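Long-range contacts in Lin1889 protein (Listeria innocua Clip11262, PDB 3B57), which is of unknown function but binds magnesium through an HD domain, and so is probably a metal-dependent phosphohydrolase: residues I6-H17 against F49-Y60; I93-S101 against E115-D123. All coordinates share one frame; numbering follows the deposited sequence.

How the contacts relate
The two contacts come in series along the chain, residues 6-17 with 49-60 closing before 93-101 with 115-123 opens, and their centres lie about 13 Å apart in an all-helical fold. Contact 1 sets helix 3-15 beside helix 48-57; contact 2 sets helix 87-100 across helix 114-125. They meet where helix 48-57 packs on the second pair: A54 touches I96, T50 touches E115, and H58 O probably accepts a hydrogen bond from S101 OG. Each contact also supplies part of the magnesium site, H58 and D59 from contact 1 and D123 from contact 2, with H29 as the fourth residue, matching the HD-domain signature. The pairs, packed through helix 48-57, thus bring sequence-distant ligands to one metal.

Contact 1: residues I6-H17 against F49-Y60; sequences IILSAKNWMHSH and FTIELAALFHDY
M14, a selenomethionine, packs beside L56 O without a polar bond, and no hydrogen bond joins the two segments. Within 6-17, L8 O takes two donors, N12 ND2 (2.9 Å) and N12 N, from opposite faces of its plane. In M14, chi2 (-53°) sets SE at the edge of the F57 ring, 3.6 Å from F57 CD1, and the bend at chi3 turns CE toward Y60 CB at 3.7 Å; both rings make Met-aromatic contacts with the selenium. An aromatic cluster of W13, H17, F57 and Y60 surrounds this end. Its rings meet at oblique tilts, with W13 CE3 3.9 Å from F57 CE1, while Y60 CE1 sits over one face of the H17 imidazole. Toward the other end the packing is aliphatic. A10 CB touches L53 CD2 and F57 CZ, and I7 CD1 reaches F49 CD2 (3.6 Å) and L53 CG (3.7 Å). F49 holds CG anti to its backbone N (chi1 176°), which carries the ring across to I7 and presents its edge to I6 CG2. The helix axes run nearly parallel, 8° apart and 10.0 Å at closest approach. W34 of helix 27-44 packs on K11, E52 and L56, W79 of helix 71-82 stacks on W13, and helix 87-100 lies against T50, L53 and A54; H58 and D59, which follow helix 48-57, bind magnesium.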
loop_
_atom_site.group_PDB
_atom_site.type_symbol
_atom_site.label_atom_id
_atom_site.label_comp_id
_atom_site.label_asym_id
_atom_site.label_seq_id
_atom_site.Cartn_x
_atom_site.Cartn_y
_atom_site.Cartn_z
ATOM N N ILE A 6 -20.046 -6.108 29.877
ATOM C CA ILE A 6 -20.748 -5.753 28.649
ATOM C C ILE A 6 -19.736 -5.444 27.553
ATOM O O ILE A 6 -19.877 -5.893 26.413
ATOM C CB ILE A 6 -21.649 -4.514 28.852
ATOM C CG1 ILE A 6 -22.729 -4.817 29.887
ATOM C CG2 ILE A 6 -22.301 -4.109 27.530
ATOM C CD1 ILE A 6 -23.772 -3.719 30.018
ATOM N N ILE A 7 -18.713 -4.674 27.906
ATOM C CA ILE A 7 -17.677 -4.320 26.947
ATOM C C ILE A 7 -17.017 -5.583 26.419
ATOM O O ILE A 7 -16.809 -5.731 25.215
ATOM C CB ILE A 7 -16.581 -3.449 27.577
ATOM C CG1 ILE A 7 -17.155 -2.097 27.996
ATOM C CG2 ILE A 7 -15.459 -3.257 26.585
ATOM C CD1 ILE A 7 -17.697 -1.281 26.853
ATOM N N LEU A 8 -16.698 -6.492 27.330
ATOM C CA LEU A 8 -16.050 -7.745 26.967
ATOM C C LEU A 8 -16.904 -8.543 25.989
ATOM O O LEU A 8 -16.400 -9.108 25.014
ATOM C CB LEU A 8 -15.809 -8.588 28.212
ATOM C CG LEU A 8 -14.665 -9.578 28.050
ATOM C CD1 LEU A 8 -13.360 -8.839 28.337
ATOM C CD2 LEU A 8 -14.843 -10.748 29.006
ATOM N N SER A 9 -18.201 -8.593 26.275
ATOM C CA SER A 9 -19.165 -9.309 25.455
ATOM C C SER A 9 -19.226 -8.709 24.049
ATOM O O SER A 9 -19.129 -9.418 23.048
ATOM C CB SER A 9 -20.537 -9.242 26.129
ATOM O OG SER A 9 -21.552 -9.813 25.315
ATOM N N ALA A 10 -19.387 -7.390 23.991
ATOM C CA ALA A 10 -19.448 -6.677 22.724
ATOM C C ALA A 10 -18.174 -6.970 21.945
ATOM O O ALA A 10 -18.205 -7.229 20.744
ATOM C CB ALA A 10 -19.576 -5.180 22.975
ATOM N N LYS A 11 -17.053 -6.934 22.648
ATOM C CA LYS A 11 -15.764 -7.193 22.034
ATOM C C LYS A 11 -15.748 -8.579 21.395
ATOM O O LYS A 11 -15.438 -8.712 20.215
ATOM C CB LYS A 11 -14.671 -7.067 23.095
ATOM C CG LYS A 11 -13.282 -6.748 22.589
ATOM C CD LYS A 11 -12.451 -6.231 23.755
ATOM C CE LYS A 11 -11.054 -6.827 23.790
ATOM N NZ LYS A 11 -10.507 -6.766 25.184
ATOM N N ASN A 12 -16.100 -9.606 22.162
ATOM C CA ASN A 12 -16.106 -10.975 21.641
ATOM C C ASN A 12 -17.133 -11.214 20.539
ATOM O O ASN A 12 -16.937 -12.072 19.680
ATOM C CB ASN A 12 -16.317 -11.974 22.783
ATOM C CG ASN A 12 -15.039 -12.234 23.566
ATOM O OD1 ASN A 12 -14.138 -12.938 23.101
ATOM N ND2 ASN A 12 -14.945 -11.647 24.752
ATOM N N TRP A 13 -18.218 -10.447 20.566
ATOM C CA TRP A 13 -19.266 -10.564 19.562
ATOM C C TRP A 13 -18.782 -9.994 18.223
ATOM O O TRP A 13 -18.910 -10.649 17.194
ATOM C CB TRP A 13 -20.533 -9.846 20.053
ATOM C CG TRP A 13 -21.686 -9.866 19.091
ATOM C CD1 TRP A 13 -21.978 -10.841 18.196
ATOM C CD2 TRP A 13 -22.712 -8.869 18.949
ATOM N NE1 TRP A 13 -23.119 -10.521 17.496
ATOM C CE2 TRP A 13 -23.590 -9.316 17.939
ATOM C CE3 TRP A 13 -22.974 -7.646 19.577
ATOM C CZ2 TRP A 13 -24.713 -8.582 17.535
ATOM C CZ3 TRP A 13 -24.093 -6.914 19.179
ATOM C CH2 TRP A 13 -24.946 -7.388 18.165
HETATM N N MSE A 14 -18.221 -8.789 18.229
HETATM C CA MSE A 14 -17.725 -8.202 16.984
HETATM C C MSE A 14 -16.585 -9.030 16.405
HETATM O O MSE A 14 -16.462 -9.169 15.188
HETATM C CB MSE A 14 -17.222 -6.775 17.202
HETATM C CG MSE A 14 -18.284 -5.782 17.593
HETATM SE SE MSE A 14 -19.776 -5.776 16.378
HETATM C CE MSE A 14 -19.126 -4.517 15.056
ATOM N N HIS A 15 -15.745 -9.572 17.281
ATOM C CA HIS A 15 -14.609 -10.376 16.847
ATOM C C HIS A 15 -15.069 -11.542 15.995
ATOM O O HIS A 15 -14.529 -11.785 14.919
ATOM C CB HIS A 15 -13.845 -10.909 18.056
ATOM C CG HIS A 15 -12.635 -11.721 17.702
ATOM N ND1 HIS A 15 -11.834 -12.315 18.654
ATOM C CD2 HIS A 15 -12.084 -12.028 16.502
ATOM C CE1 HIS A 15 -10.842 -12.954 18.057
ATOM N NE2 HIS A 15 -10.970 -12.794 16.753
ATOM N N SER A 16 -16.069 -12.263 16.483
ATOM C CA SER A 16 -16.586 -13.412 15.762
ATOM C C SER A 16 -17.592 -12.972 14.719
ATOM O O SER A 16 -18.606 -13.629 14.497
ATOM C CB SER A 16 -17.232 -14.397 16.736
ATOM O OG SER A 16 -18.224 -13.753 17.513
ATOM N N HIS A 17 -17.302 -11.857 14.072
ATOM C CA HIS A 17 -18.198 -11.342 13.057
ATOM C C HIS A 17 -17.390 -10.632 11.968
ATOM O O HIS A 17 -17.951 -10.058 11.032
ATOM C CB HIS A 17 -19.184 -10.374 13.704
ATOM C CG HIS A 17 -20.289 -9.949 12.796
ATOM N ND1 HIS A 17 -21.337 -10.778 12.466
ATOM C CD2 HIS A 17 -20.492 -8.794 12.118
ATOM C CE1 HIS A 17 -22.141 -10.154 11.623
ATOM N NE2 HIS A 17 -21.649 -8.949 11.396
ATOM N N PHE A 49 -17.506 4.417 28.673
ATOM C CA PHE A 49 -18.345 3.269 28.344
ATOM C C PHE A 49 -19.176 3.546 27.105
ATOM O O PHE A 49 -19.378 2.679 26.252
ATOM C CB PHE A 49 -19.268 2.942 29.517
ATOM C CG PHE A 49 -20.237 1.839 29.231
ATOM C CD1 PHE A 49 -21.586 2.115 29.043
ATOM C CD2 PHE A 49 -19.798 0.524 29.135
ATOM C CE1 PHE A 49 -22.490 1.095 28.762
ATOM C CE2 PHE A 49 -20.690 -0.501 28.855
ATOM C CZ PHE A 49 -22.044 -0.215 28.667
ATOM N N THR A 50 -19.666 4.767 27.017
ATOM C CA THR A 50 -20.472 5.152 25.887
ATOM C C THR A 50 -19.618 5.168 24.605
ATOM O O THR A 50 -20.096 4.812 23.520
ATOM C CB THR A 50 -21.116 6.518 26.184
ATOM O OG1 THR A 50 -22.535 6.355 26.244
ATOM C CG2 THR A 50 -20.754 7.554 25.141
ATOM N N ILE A 51 -18.348 5.555 24.765
ATOM C CA ILE A 51 -17.350 5.645 23.689
ATOM C C ILE A 51 -16.867 4.270 23.243
ATOM O O ILE A 51 -16.864 3.952 22.056
ATOM C CB ILE A 51 -16.108 6.468 24.173
ATOM C CG1 ILE A 51 -16.490 7.953 24.300
ATOM C CG2 ILE A 51 -14.907 6.249 23.242
ATOM C CD1 ILE A 51 -15.504 8.793 25.095
ATOM N N GLU A 52 -16.454 3.464 24.212
ATOM C CA GLU A 52 -15.946 2.125 23.953
ATOM C C GLU A 52 -16.890 1.250 23.109
ATOM O O GLU A 52 -16.428 0.490 22.259
ATOM C CB GLU A 52 -15.644 1.449 25.288
ATOM C CG GLU A 52 -14.383 0.635 25.293
ATOM C CD GLU A 52 -13.685 0.703 26.631
ATOM O OE1 GLU A 52 -13.564 1.842 27.145
ATOM O OE2 GLU A 52 -13.248 -0.357 27.160
ATOM N N LEU A 53 -18.201 1.357 23.331
ATOM C CA LEU A 53 -19.146 0.552 22.567
ATOM C C LEU A 53 -19.433 1.179 21.225
ATOM O O LEU A 53 -19.493 0.481 20.215
ATOM C CB LEU A 53 -20.471 0.368 23.305
ATOM C CG LEU A 53 -20.496 -0.543 24.526
ATOM C CD1 LEU A 53 -21.851 -0.445 25.202
ATOM C CD2 LEU A 53 -20.191 -1.958 24.108
ATOM N N ALA A 54 -19.625 2.487 21.188
ATOM C CA ALA A 54 -19.894 3.089 19.900
ATOM C C ALA A 54 -18.715 2.746 18.999
ATOM O O ALA A 54 -18.902 2.436 17.829
ATOM C CB ALA A 54 -20.054 4.589 20.031
ATOM N N ALA A 55 -17.502 2.769 19.550
ATOM C CA ALA A 55 -16.307 2.451 18.767
ATOM C C ALA A 55 -16.330 1.022 18.244
ATOM O O ALA A 55 -15.975 0.771 17.097
ATOM C CB ALA A 55 -15.061 2.659 19.599
ATOM N N LEU A 56 -16.727 0.087 19.098
ATOM C CA LEU A 56 -16.783 -1.305 18.701
ATOM C C LEU A 56 -17.919 -1.623 17.729
ATOM O O LEU A 56 -17.807 -2.577 16.960
ATOM C CB LEU A 56 -16.891 -2.198 19.929
ATOM C CG LEU A 56 -15.622 -2.301 20.764
ATOM C CD1 LEU A 56 -15.837 -3.349 21.839
ATOM C CD2 LEU A 56 -14.440 -2.702 19.895
ATOM N N PHE A 57 -19.000 -0.840 17.752
ATOM C CA PHE A 57 -20.129 -1.079 16.848
ATOM C C PHE A 57 -20.180 -0.089 15.689
ATOM O O PHE A 57 -21.059 -0.190 14.839
ATOM C CB PHE A 57 -21.482 -0.999 17.584
ATOM C CG PHE A 57 -21.648 -1.995 18.700
ATOM C CD1 PHE A 57 -21.017 -3.225 18.659
ATOM C CD2 PHE A 57 -22.452 -1.694 19.800
ATOM C CE1 PHE A 57 -21.182 -4.145 19.702
ATOM C CE2 PHE A 57 -22.622 -2.610 20.849
ATOM C CZ PHE A 57 -21.985 -3.834 20.800
ATOM N N HIS A 58 -19.250 0.861 15.643
ATOM C CA HIS A 58 -19.265 1.872 14.586
ATOM C C HIS A 58 -19.257 1.284 13.189
ATOM O O HIS A 58 -19.635 1.948 12.226
ATOM C CB HIS A 58 -18.076 2.832 14.738
ATOM C CG HIS A 58 -16.791 2.338 14.134
ATOM N ND1 HIS A 58 -16.117 1.229 14.602
ATOM C CD2 HIS A 58 -16.041 2.830 13.119
ATOM C CE1 HIS A 58 -15.005 1.062 13.906
ATOM N NE2 HIS A 58 -14.936 2.020 13.000
ATOM N N ASP A 59 -18.846 0.027 13.094
ATOM C CA ASP A 59 -18.747 -0.637 11.806
ATOM C C ASP A 59 -19.560 -1.916 11.752
ATOM O O ASP A 59 -19.021 -2.991 11.503
ATOM C CB ASP A 59 -17.283 -0.962 11.523
ATOM C CG ASP A 59 -16.857 -0.547 10.141
ATOM O OD1 ASP A 59 -17.582 -0.892 9.175
ATOM O OD2 ASP A 59 -15.796 0.116 10.031
ATOM N N TYR A 60 -20.859 -1.798 11.976
ATOM C CA TYR A 60 -21.722 -2.964 11.957
ATOM C C TYR A 60 -22.923 -2.650 11.089
ATOM O O TYR A 60 -23.584 -3.540 10.550
ATOM C CB TYR A 60 -22.175 -3.281 13.377
ATOM C CG TYR A 60 -23.053 -4.496 13.475
ATOM C CD1 TYR A 60 -22.505 -5.776 13.549
ATOM C CD2 TYR A 60 -24.441 -4.369 13.459
ATOM C CE1 TYR A 60 -23.322 -6.898 13.602
ATOM C CE2 TYR A 60 -25.267 -5.479 13.510
ATOM C CZ TYR A 60 -24.704 -6.739 13.579
ATOM O OH TYR A 60 -25.533 -7.830 13.619
#

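Contact 2: residues I93-S101 against E115-D123; sequences IIRIIQSVS and EEKIVQDAD. With MG (magnesium ion), chain B.
I96 and V100 press against V119 in the tight part of this contact, where two helices cross at -42° with their axes 8.8 Å apart. I96 CG2 lies 3.9 Å from V119 CB, its CG1 is 3.7 Å from E116 CG, and its CD1 extends to E115 CB. One turn on, V100 splits its two methyls: CG2 meets V119 CG1, while CG1 rests 3.9 Å from D123 OD1. S99 OG (chi1 56°) makes a hydrogen bond to I96 O (2.8 Å) in the carbonyl plane on a lone pair, and also lies against E116 CB at 3.5 Å. The looser side belongs to R95, which is exposed to solvent. Its guanidinium receives E116 OE2 over one face, NH2 to OE2 3.6 Å, with the planes 50° apart; because OE2 sits over the face, no N-H points at it and only the charges attract in this salt bridge. E116 has a firmer partner in T113 N, bonded to OE1, and E115 likewise bonds D47 N. At the far end D123 sends OD2 to the magnesium ion at 2.6 Å, with H29, H58 and D59 completing the site; H58 NE2 and D123 OD2 are neighbouring ligands. Apolar contacts thus carry the helix pair, while the metal-binding carboxylate gives OD2 to the ion and keeps V100 CG1 beside its non-coordinating OD1.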
loop_
_atom_site.group_PDB
_atom_site.type_symbol
_atom_site.label_atom_id
_atom_site.label_comp_id
_atom_site.label_asym_id
_atom_site.label_seq_id
_atom_site.Cartn_x
_atom_site.Cartn_y
_atom_site.Cartn_z
ATOM N N ILE A 93 -25.080 6.098 22.257
ATOM C CA ILE A 93 -24.227 5.172 21.524
ATOM C C ILE A 93 -24.627 5.130 20.048
ATOM O O ILE A 93 -23.774 5.206 19.161
ATOM C CB ILE A 93 -24.293 3.752 22.150
ATOM C CG1 ILE A 93 -23.589 3.764 23.504
ATOM C CG2 ILE A 93 -23.637 2.727 21.236
ATOM C CD1 ILE A 93 -23.640 2.453 24.230
ATOM N N ILE A 94 -25.921 5.027 19.773
ATOM C CA ILE A 94 -26.345 5.000 18.386
ATOM C C ILE A 94 -26.111 6.345 17.703
ATOM O O ILE A 94 -25.626 6.389 16.573
ATOM C CB ILE A 94 -27.818 4.566 18.260
ATOM C CG1 ILE A 94 -27.888 3.049 18.405
ATOM C CG2 ILE A 94 -28.394 4.999 16.923
ATOM C CD1 ILE A 94 -29.204 2.482 18.037
ATOM N N ARG A 95 -26.442 7.439 18.390
ATOM C CA ARG A 95 -26.238 8.780 17.837
ATOM C C ARG A 95 -24.772 8.949 17.418
ATOM O O ARG A 95 -24.479 9.562 16.389
ATOM C CB ARG A 95 -26.608 9.847 18.878
ATOM C CG ARG A 95 -28.120 10.056 19.067
ATOM C CD ARG A 95 -28.443 11.011 20.235
ATOM N NE ARG A 95 -27.625 12.227 20.215
ATOM C CZ ARG A 95 -27.611 13.116 19.224
ATOM N NH1 ARG A 95 -28.379 12.938 18.153
ATOM N NH2 ARG A 95 -26.815 14.180 19.295
ATOM N N ILE A 96 -23.863 8.395 18.223
ATOM C CA ILE A 96 -22.430 8.462 17.952
ATOM C C ILE A 96 -22.097 7.716 16.668
ATOM O O ILE A 96 -21.462 8.263 15.765
ATOM C CB ILE A 96 -21.615 7.835 19.099
ATOM C CG1 ILE A 96 -21.806 8.657 20.370
ATOM C CG2 ILE A 96 -20.138 7.754 18.715
ATOM C CD1 ILE A 96 -21.144 8.062 21.591
ATOM N N ILE A 97 -22.530 6.464 16.590
ATOM C CA ILE A 97 -22.263 5.657 15.416
ATOM C C ILE A 97 -22.686 6.381 14.140
ATOM O O ILE A 97 -22.055 6.228 13.094
ATOM C CB ILE A 97 -22.973 4.298 15.521
ATOM C CG1 ILE A 97 -22.440 3.540 16.737
ATOM C CG2 ILE A 97 -22.734 3.487 14.270
ATOM C CD1 ILE A 97 -23.003 2.151 16.899
ATOM N N GLN A 98 -23.737 7.189 14.232
ATOM C CA GLN A 98 -24.228 7.937 13.075
ATOM C C GLN A 98 -23.296 9.068 12.644
ATOM O O GLN A 98 -23.127 9.315 11.453
ATOM C CB GLN A 98 -25.610 8.507 13.376
ATOM C CG GLN A 98 -26.659 7.445 13.608
ATOM C CD GLN A 98 -27.981 8.030 14.065
ATOM O OE1 GLN A 98 -28.966 7.306 14.232
ATOM N NE2 GLN A 98 -28.011 9.345 14.277
ATOM N N SER A 99 -22.696 9.756 13.608
ATOM C CA SER A 99 -21.794 10.854 13.291
ATOM C C SER A 99 -20.445 10.330 12.803
ATOM O O SER A 99 -19.598 11.095 12.342
ATOM C CB SER A 99 -21.599 11.749 14.520
ATOM O OG SER A 99 -21.141 11.008 15.640
ATOM N N VAL A 100 -20.251 9.021 12.902
ATOM C CA VAL A 100 -19.008 8.402 12.466
ATOM C C VAL A 100 -19.110 7.973 11.012
ATOM O O VAL A 100 -18.603 8.648 10.117
ATOM C CB VAL A 100 -18.692 7.170 13.317
ATOM C CG1 VAL A 100 -17.464 6.462 12.771
ATOM C CG2 VAL A 100 -18.485 7.587 14.753
ATOM N N SER A 101 -19.769 6.840 10.790
ATOM C CA SER A 101 -19.960 6.306 9.449
ATOM C C SER A 101 -21.279 6.828 8.891
ATOM O O SER A 101 -21.479 8.038 8.795
ATOM C CB SER A 101 -19.970 4.768 9.476
ATOM O OG SER A 101 -20.972 4.267 10.349
ATOM N N GLU A 115 -17.897 12.749 23.007
ATOM C CA GLU A 115 -17.898 11.321 22.707
ATOM C C GLU A 115 -18.004 11.129 21.190
ATOM O O GLU A 115 -17.287 10.318 20.608
ATOM C CB GLU A 115 -19.062 10.607 23.408
ATOM C CG GLU A 115 -18.936 10.470 24.929
ATOM C CD GLU A 115 -19.473 11.673 25.709
ATOM O OE1 GLU A 115 -20.203 12.512 25.119
ATOM O OE2 GLU A 115 -19.173 11.769 26.928
ATOM N N GLU A 116 -18.892 11.878 20.545
ATOM C CA GLU A 116 -19.024 11.757 19.102
ATOM C C GLU A 116 -17.752 12.233 18.404
ATOM O O GLU A 116 -17.412 11.761 17.320
ATOM C CB GLU A 116 -20.226 12.554 18.607
ATOM C CG GLU A 116 -21.520 12.132 19.258
ATOM C CD GLU A 116 -22.677 13.037 18.880
ATOM O OE1 GLU A 116 -22.514 14.278 18.945
ATOM O OE2 GLU A 116 -23.757 12.509 18.532
ATOM N N LYS A 117 -17.043 13.168 19.023
ATOM C CA LYS A 117 -15.807 13.668 18.436
ATOM C C LYS A 117 -14.696 12.639 18.558
ATOM O O LYS A 117 -14.020 12.335 17.578
ATOM C CB LYS A 117 -15.381 14.960 19.114
ATOM C CG LYS A 117 -16.229 16.135 18.714
ATOM C CD LYS A 117 -15.849 17.347 19.529
ATOM C CE LYS A 117 -16.441 18.590 18.918
ATOM N NZ LYS A 117 -15.903 18.795 17.531
ATOM N N ILE A 118 -14.513 12.100 19.758
ATOM C CA ILE A 118 -13.486 11.098 19.977
ATOM C C ILE A 118 -13.583 9.953 18.964
ATOM O O ILE A 118 -12.663 9.757 18.177
ATOM C CB ILE A 118 -13.590 10.491 21.383
ATOM C CG1 ILE A 118 -13.728 11.598 22.429
ATOM C CG2 ILE A 118 -12.381 9.618 21.659
ATOM C CD1 ILE A 118 -12.576 12.566 22.456
ATOM N N VAL A 119 -14.692 9.209 18.977
ATOM C CA VAL A 119 -14.867 8.063 18.074
ATOM C C VAL A 119 -14.614 8.413 16.631
ATOM O O VAL A 119 -13.894 7.705 15.916
ATOM C CB VAL A 119 -16.274 7.446 18.179
ATOM C CG1 VAL A 119 -16.479 6.423 17.070
ATOM C CG2 VAL A 119 -16.430 6.766 19.523
ATOM N N GLN A 120 -15.210 9.511 16.197
ATOM C CA GLN A 120 -15.013 9.962 14.834
ATOM C C GLN A 120 -13.529 10.278 14.576
ATOM O O GLN A 120 -13.036 10.049 13.477
ATOM C CB GLN A 120 -15.879 11.182 14.577
ATOM C CG GLN A 120 -15.417 11.980 13.413
ATOM C CD GLN A 120 -16.354 13.098 13.138
ATOM O OE1 GLN A 120 -17.328 12.932 12.404
ATOM N NE2 GLN A 120 -16.098 14.249 13.756
ATOM N N ASP A 121 -12.833 10.803 15.584
ATOM C CA ASP A 121 -11.410 11.104 15.456
ATOM C C ASP A 121 -10.638 9.797 15.381
ATOM O O ASP A 121 -9.714 9.656 14.582
ATOM C CB ASP A 121 -10.895 11.913 16.654
ATOM C CG ASP A 121 -11.064 13.421 16.471
ATOM O OD1 ASP A 121 -11.955 13.849 15.701
ATOM O OD2 ASP A 121 -10.314 14.187 17.112
ATOM N N ALA A 122 -11.015 8.836 16.217
ATOM C CA ALA A 122 -10.331 7.550 16.232
ATOM C C ALA A 122 -10.510 6.843 14.897
ATOM O O ALA A 122 -9.619 6.137 14.430
ATOM C CB ALA A 122 -10.866 6.680 17.368
ATOM N N ASP A 123 -11.669 7.021 14.283
ATOM C CA ASP A 123 -11.899 6.394 13.002
ATOM C C ASP A 123 -10.954 7.045 11.974
ATOM O O ASP A 123 -10.099 6.369 11.394
ATOM C CB ASP A 123 -13.359 6.573 12.593
ATOM C CG ASP A 123 -13.736 5.728 11.392
ATOM O OD1 ASP A 123 -14.320 6.292 10.442
ATOM O OD2 ASP A 123 -13.454 4.508 11.407
HETATM MG MG MG B . -14.249 2.256 10.484
#